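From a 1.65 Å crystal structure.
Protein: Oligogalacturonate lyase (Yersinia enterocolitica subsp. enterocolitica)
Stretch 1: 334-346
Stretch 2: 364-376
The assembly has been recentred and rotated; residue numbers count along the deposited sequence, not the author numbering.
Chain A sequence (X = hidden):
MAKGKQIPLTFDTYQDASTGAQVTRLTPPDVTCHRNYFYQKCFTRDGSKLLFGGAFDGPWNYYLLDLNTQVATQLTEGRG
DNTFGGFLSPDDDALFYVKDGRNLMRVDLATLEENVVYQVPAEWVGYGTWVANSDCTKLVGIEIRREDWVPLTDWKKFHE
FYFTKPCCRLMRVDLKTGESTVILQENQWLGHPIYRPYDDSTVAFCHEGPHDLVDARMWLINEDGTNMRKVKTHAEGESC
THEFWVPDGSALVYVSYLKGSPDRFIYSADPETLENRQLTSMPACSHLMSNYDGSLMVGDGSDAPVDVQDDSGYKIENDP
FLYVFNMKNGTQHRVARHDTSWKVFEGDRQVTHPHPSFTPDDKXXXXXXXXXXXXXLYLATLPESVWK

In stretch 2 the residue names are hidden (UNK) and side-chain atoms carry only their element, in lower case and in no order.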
# COMPACT_ATOMS: atom_id res chain seq x y z
N ARG A 334 7.61 -18.11 -10.27
CA ARG A 334 7.19 -18.45 -8.93
C ARG A 334 8.45 -18.39 -8.06
O ARG A 334 9.27 -19.30 -8.09
CB ARG A 334 6.55 -19.84 -8.94
CG ARG A 334 5.87 -20.22 -7.67
CD ARG A 334 4.99 -21.43 -7.91
NE ARG A 334 5.76 -22.67 -7.93
CZ ARG A 334 5.20 -23.88 -8.08
NH1 ARG A 334 3.88 -24.01 -8.21
NH2 ARG A 334 5.98 -24.96 -8.08
N VAL A 335 8.62 -17.30 -7.31
CA VAL A 335 9.93 -17.01 -6.74
C VAL A 335 10.14 -17.54 -5.31
O VAL A 335 11.25 -17.92 -4.93
CB VAL A 335 10.30 -15.51 -6.86
CG1 VAL A 335 10.39 -15.11 -8.35
CG2 VAL A 335 9.30 -14.63 -6.16
N ALA A 336 9.05 -17.57 -4.55
CA ALA A 336 9.10 -18.04 -3.16
C ALA A 336 7.69 -18.17 -2.62
O ALA A 336 6.73 -17.74 -3.26
CB ALA A 336 9.90 -17.07 -2.30
N ARG A 337 7.57 -18.79 -1.46
CA ARG A 337 6.30 -18.91 -0.77
C ARG A 337 6.15 -17.75 0.19
O ARG A 337 7.08 -17.42 0.93
CB ARG A 337 6.27 -20.21 0.05
CG ARG A 337 6.53 -21.49 -0.78
CD ARG A 337 6.69 -22.72 0.16
NE ARG A 337 5.41 -23.06 0.80
CZ ARG A 337 4.48 -23.85 0.27
NH1 ARG A 337 4.68 -24.45 -0.90
NH2 ARG A 337 3.35 -24.05 0.93
N HIS A 338 4.97 -17.12 0.21
CA HIS A 338 4.65 -16.26 1.35
C HIS A 338 4.08 -17.08 2.53
O HIS A 338 4.37 -16.78 3.70
CB HIS A 338 3.74 -15.07 0.94
CG HIS A 338 2.36 -15.47 0.50
ND1 HIS A 338 1.92 -15.31 -0.79
CD2 HIS A 338 1.32 -15.97 1.20
CE1 HIS A 338 0.67 -15.74 -0.89
NE2 HIS A 338 0.28 -16.14 0.32
N ASP A 339 3.29 -18.11 2.22
CA ASP A 339 2.68 -18.98 3.25
C ASP A 339 1.86 -18.25 4.33
O ASP A 339 1.74 -18.74 5.46
CB ASP A 339 3.75 -19.85 3.94
CG ASP A 339 4.01 -21.16 3.23
OD1 ASP A 339 3.04 -21.76 2.68
OD2 ASP A 339 5.18 -21.60 3.23
N THR A 340 1.30 -17.09 4.00
CA THR A 340 0.46 -16.40 4.99
C THR A 340 -0.85 -17.14 5.21
O THR A 340 -1.35 -17.81 4.30
CB THR A 340 0.24 -14.90 4.67
OG1 THR A 340 -0.09 -14.23 5.88
CG2 THR A 340 -0.89 -14.68 3.67
N SER A 341 -1.40 -17.00 6.41
CA SER A 341 -2.68 -17.63 6.78
C SER A 341 -3.87 -16.76 6.40
O SER A 341 -5.01 -17.25 6.34
CB SER A 341 -2.73 -17.89 8.29
OG SER A 341 -2.97 -16.67 8.98
N TRP A 342 -3.58 -15.47 6.17
CA TRP A 342 -4.60 -14.44 5.95
C TRP A 342 -5.48 -14.14 7.17
O TRP A 342 -6.49 -13.42 7.07
CB TRP A 342 -5.48 -14.78 4.74
CG TRP A 342 -4.69 -14.99 3.48
CD1 TRP A 342 -4.29 -16.19 2.94
CD2 TRP A 342 -4.22 -13.97 2.57
NE1 TRP A 342 -3.60 -15.99 1.77
CE2 TRP A 342 -3.55 -14.64 1.52
CE3 TRP A 342 -4.29 -12.57 2.56
CZ2 TRP A 342 -2.94 -13.94 0.46
CZ3 TRP A 342 -3.69 -11.88 1.50
CH2 TRP A 342 -3.02 -12.57 0.47
N LYS A 343 -5.08 -14.67 8.34
CA LYS A 343 -5.91 -14.54 9.54
C LYS A 343 -5.86 -13.11 10.05
O LYS A 343 -4.92 -12.35 9.78
CB LYS A 343 -5.43 -15.50 10.65
CG LYS A 343 -5.86 -16.94 10.41
CD LYS A 343 -5.18 -17.91 11.38
CE LYS A 343 -5.61 -19.34 11.09
NZ LYS A 343 -4.98 -20.34 12.01
N VAL A 344 -6.88 -12.75 10.83
CA VAL A 344 -6.92 -11.46 11.50
C VAL A 344 -6.09 -11.52 12.79
O VAL A 344 -6.21 -12.48 13.57
CB VAL A 344 -8.39 -11.08 11.80
CG1 VAL A 344 -8.47 -9.81 12.67
CG2 VAL A 344 -9.17 -10.93 10.50
N PHE A 345 -5.22 -10.54 13.01
CA PHE A 345 -4.62 -10.39 14.33
C PHE A 345 -5.06 -9.06 14.91
O PHE A 345 -4.98 -8.02 14.25
CB PHE A 345 -3.08 -10.42 14.27
CG PHE A 345 -2.48 -11.78 14.08
CD1 PHE A 345 -1.81 -12.42 15.15
CD2 PHE A 345 -2.56 -12.43 12.86
CE1 PHE A 345 -1.24 -13.67 14.98
CE2 PHE A 345 -1.97 -13.70 12.68
CZ PHE A 345 -1.32 -14.31 13.73
N GLU A 346 -5.51 -9.10 16.17
CA GLU A 346 -5.95 -7.90 16.91
C GLU A 346 -6.91 -7.00 16.11
O GLU A 346 -6.80 -5.75 16.09
CB GLU A 346 -4.75 -7.11 17.47
CG GLU A 346 -3.85 -7.92 18.42
CD GLU A 346 -2.71 -7.11 18.98
OE1 GLU A 346 -2.98 -6.10 19.66
OE2 GLU A 346 -1.54 -7.48 18.74
N UNK A 364 15.45 -8.16 -4.38
CA UNK A 364 14.68 -8.86 -3.36
C UNK A 364 13.25 -8.36 -3.31
O UNK A 364 12.96 -7.27 -3.76
o UNK A 364 17.57 -7.58 -0.40
c UNK A 364 16.66 -9.25 -1.82
c UNK A 364 15.30 -8.64 -1.99
c UNK A 364 17.30 -8.78 -0.56
n UNK A 364 17.53 -9.69 0.36
N UNK A 365 12.37 -9.17 -2.75
CA UNK A 365 11.04 -8.68 -2.42
C UNK A 365 10.80 -8.71 -0.91
O UNK A 365 11.23 -9.64 -0.20
c UNK A 365 10.10 -10.94 -3.09
c UNK A 365 9.91 -8.99 -4.71
c UNK A 365 9.93 -9.43 -3.20
c UNK A 365 8.89 -11.72 -3.62
N UNK A 366 10.12 -7.67 -0.42
CA UNK A 366 9.77 -7.55 1.00
C UNK A 366 8.31 -7.89 1.18
O UNK A 366 7.45 -7.39 0.44
c UNK A 366 10.00 -6.11 1.49
c UNK A 366 9.54 -5.81 2.94
c UNK A 366 9.42 -4.28 3.19
c UNK A 366 10.48 -6.45 3.94
N UNK A 367 8.00 -8.71 2.18
CA UNK A 367 6.60 -9.07 2.43
C UNK A 367 6.37 -9.44 3.89
O UNK A 367 7.33 -9.77 4.60
c UNK A 367 6.89 -11.51 1.69
c UNK A 367 6.32 -12.53 2.45
c UNK A 367 8.83 -12.94 1.28
c UNK A 367 7.00 -13.75 2.63
c UNK A 367 8.15 -11.72 1.10
c UNK A 367 8.25 -13.95 2.03
c UNK A 367 6.14 -10.22 1.50
N UNK A 368 5.12 -9.39 4.32
CA UNK A 368 4.71 -9.94 5.63
C UNK A 368 4.14 -11.36 5.50
O UNK A 368 3.46 -11.69 4.54
c UNK A 368 3.30 -9.51 7.72
c UNK A 368 3.60 -9.06 6.30
o UNK A 368 3.99 -7.69 6.33
N UNK A 369 4.41 -12.19 6.51
CA UNK A 369 3.69 -13.45 6.67
C UNK A 369 3.68 -13.84 8.14
O UNK A 369 4.57 -13.46 8.89
o UNK A 369 3.66 -15.78 6.04
c UNK A 369 4.37 -14.56 5.87
N UNK A 370 2.65 -14.60 8.54
CA UNK A 370 2.59 -15.21 9.86
C UNK A 370 2.92 -16.70 9.85
O UNK A 370 2.57 -17.41 10.80
c UNK A 370 0.10 -15.76 9.80
o UNK A 370 -0.98 -15.90 10.40
c UNK A 370 1.20 -14.99 10.50
o UNK A 370 0.30 -16.22 8.65
N UNK A 371 3.59 -17.17 8.79
CA UNK A 371 3.97 -18.58 8.66
C UNK A 371 4.65 -19.17 9.90
O UNK A 371 4.44 -20.35 10.21
c UNK A 371 5.14 -20.31 7.17
c UNK A 371 6.12 -17.98 7.40
c UNK A 371 4.84 -18.82 7.38
N UNK A 372 5.43 -18.37 10.61
CA UNK A 372 6.20 -18.87 11.76
C UNK A 372 5.63 -18.50 13.12
O UNK A 372 6.29 -18.70 14.15
n UNK A 372 9.02 -18.08 9.54
c UNK A 372 7.66 -18.44 11.63
n UNK A 372 9.02 -20.01 8.60
c UNK A 372 9.45 -18.76 8.49
c UNK A 372 8.30 -18.91 10.36
c UNK A 372 8.29 -20.13 9.76
N UNK A 373 4.41 -17.96 13.13
CA UNK A 373 3.73 -17.63 14.38
C UNK A 373 2.91 -16.37 14.24
O UNK A 373 1.79 -16.40 13.73
N UNK A 374 3.47 -15.25 14.66
CA UNK A 374 2.81 -13.97 14.46
C UNK A 374 3.34 -13.37 13.16
O UNK A 374 4.35 -13.84 12.63
n UNK A 374 2.96 -12.45 20.55
c UNK A 374 2.48 -13.61 16.97
c UNK A 374 2.38 -13.27 19.44
c UNK A 374 2.95 -12.78 18.13
c UNK A 374 3.08 -13.06 15.66
N UNK A 375 2.67 -12.33 12.65
CA UNK A 375 3.19 -11.60 11.49
C UNK A 375 4.67 -11.19 11.66
O UNK A 375 5.07 -10.73 12.74
c UNK A 375 1.38 -11.77 13.11
c UNK A 375 0.99 -10.85 11.99
c UNK A 375 2.31 -10.36 11.43
N UNK A 376 5.45 -11.39 10.61
CA UNK A 376 6.87 -11.03 10.60
C UNK A 376 7.23 -10.52 9.20
O UNK A 376 6.48 -10.72 8.24
c UNK A 376 7.76 -12.26 10.99
O HOH W 1 0.68 -18.96 8.09

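Position 364 carries three carbons in a row, the third bearing one oxygen and one nitrogen, an amide, and it lies out of reach of stretch 1. This is Gln-364, which opens the strand.

Position 365 has four carbons, forked at the first, with one arm two carbons long. Its CB points toward stretch 1, and the end of the longer arm lies against Val-335 CG2. That branching defines Ile-365; its CD1 is 3.9 Å from Val-335 CG2, an apolar contact between buried side chains.

At 366 four carbons fork at the second, out of reach of stretch 1, consistent with strand alternation. This is Leu-366.

Position 367 shows one carbon and then a ring of six carbons with no oxygen, packed against His-338 and the carbonyl of Arg-337. It is Phe-367: its CE1 is 3.7 Å from His-338 CA, and its CZ is 3.8 Å from Arg-337 O.

Position 368 has one carbon carrying an oxygen and a carbon, set sideways and without close contact. This is Thr-368; its hydroxyl is bonded elsewhere in the structure.

Position 369 has one carbon and one oxygen, the oxygen meeting the carbonyl of His-338, hence Ser-369. With chi1 at 179° (t), its OG donates to His-338 O at 2.6 Å. Ser-369 OG also accepts from the backbone N of position 371 at 3.1 Å. Thr-340 N approaches Ser-369 OG, at 3.4 Å, but the angle is too poor for a hydrogen bond.

Position 370 has two carbons, the second carrying two oxygens, a carboxylate facing the N and OG of Ser-341: Asp-370. Ser-341 N donates to Asp-370 OD2 (2.9 Å, 153°), and Ser-341 OG donates to Asp-370 OD1 (2.6 Å), so one serine engages both oxygens. Water 1 bridges Asp-339 O and Asp-370 OD2, 2.8 Å from each.

Position 371 has one carbon carrying two more, one of them resting against Asp-339 CB, giving Val-371. Its CG2 is 3.5 Å from Asp-339 CB, beside an acidic side chain already held by a salt bridge from Arg-337 NE to Asp-339 OD2 (2.8 Å).

Position 372 has one carbon and a five-membered ring of three carbons and two nitrogens, exposed and not touching stretch 1: His-372.

Position 373 has no side-chain atoms, and its carbonyl lies near the Phe-345 ring: Gly-373. At phi/psi 144/-97 a CB would jam against the preceding carbonyl oxygen. It closes a type I turn, Gly-373 N bonding to Asp-370 O at 3.0 Å.

Position 374 has four carbons in a row ending in nitrogen, passing near the Phe-345 ring before its end leads away. This is the extended Lys-374, its CG 4.2 Å from Phe-345 CE1.

Position 375 has three carbons closing onto the backbone N, one of them over a face of the Phe-345 ring: Pro-375. Its CD sits 3.6 Å from the centroid of the Phe-345 ring, 6° off the normal, a CH-pi contact.

Position 376 has a single carbon, out of reach: Ala-376, whose backbone pairs with Ser-369.

The contact, 547 Å² in all, thus combines apolar packing along the strand, polar anchoring by Ser-369 and Asp-370, and Phe-345 lodged against the turn, with Asp-370 OD1 at its ring edge, 3.3 Å from Phe-345 CE2.

Stretch 2 364-376: QILFTSDVHGKPA
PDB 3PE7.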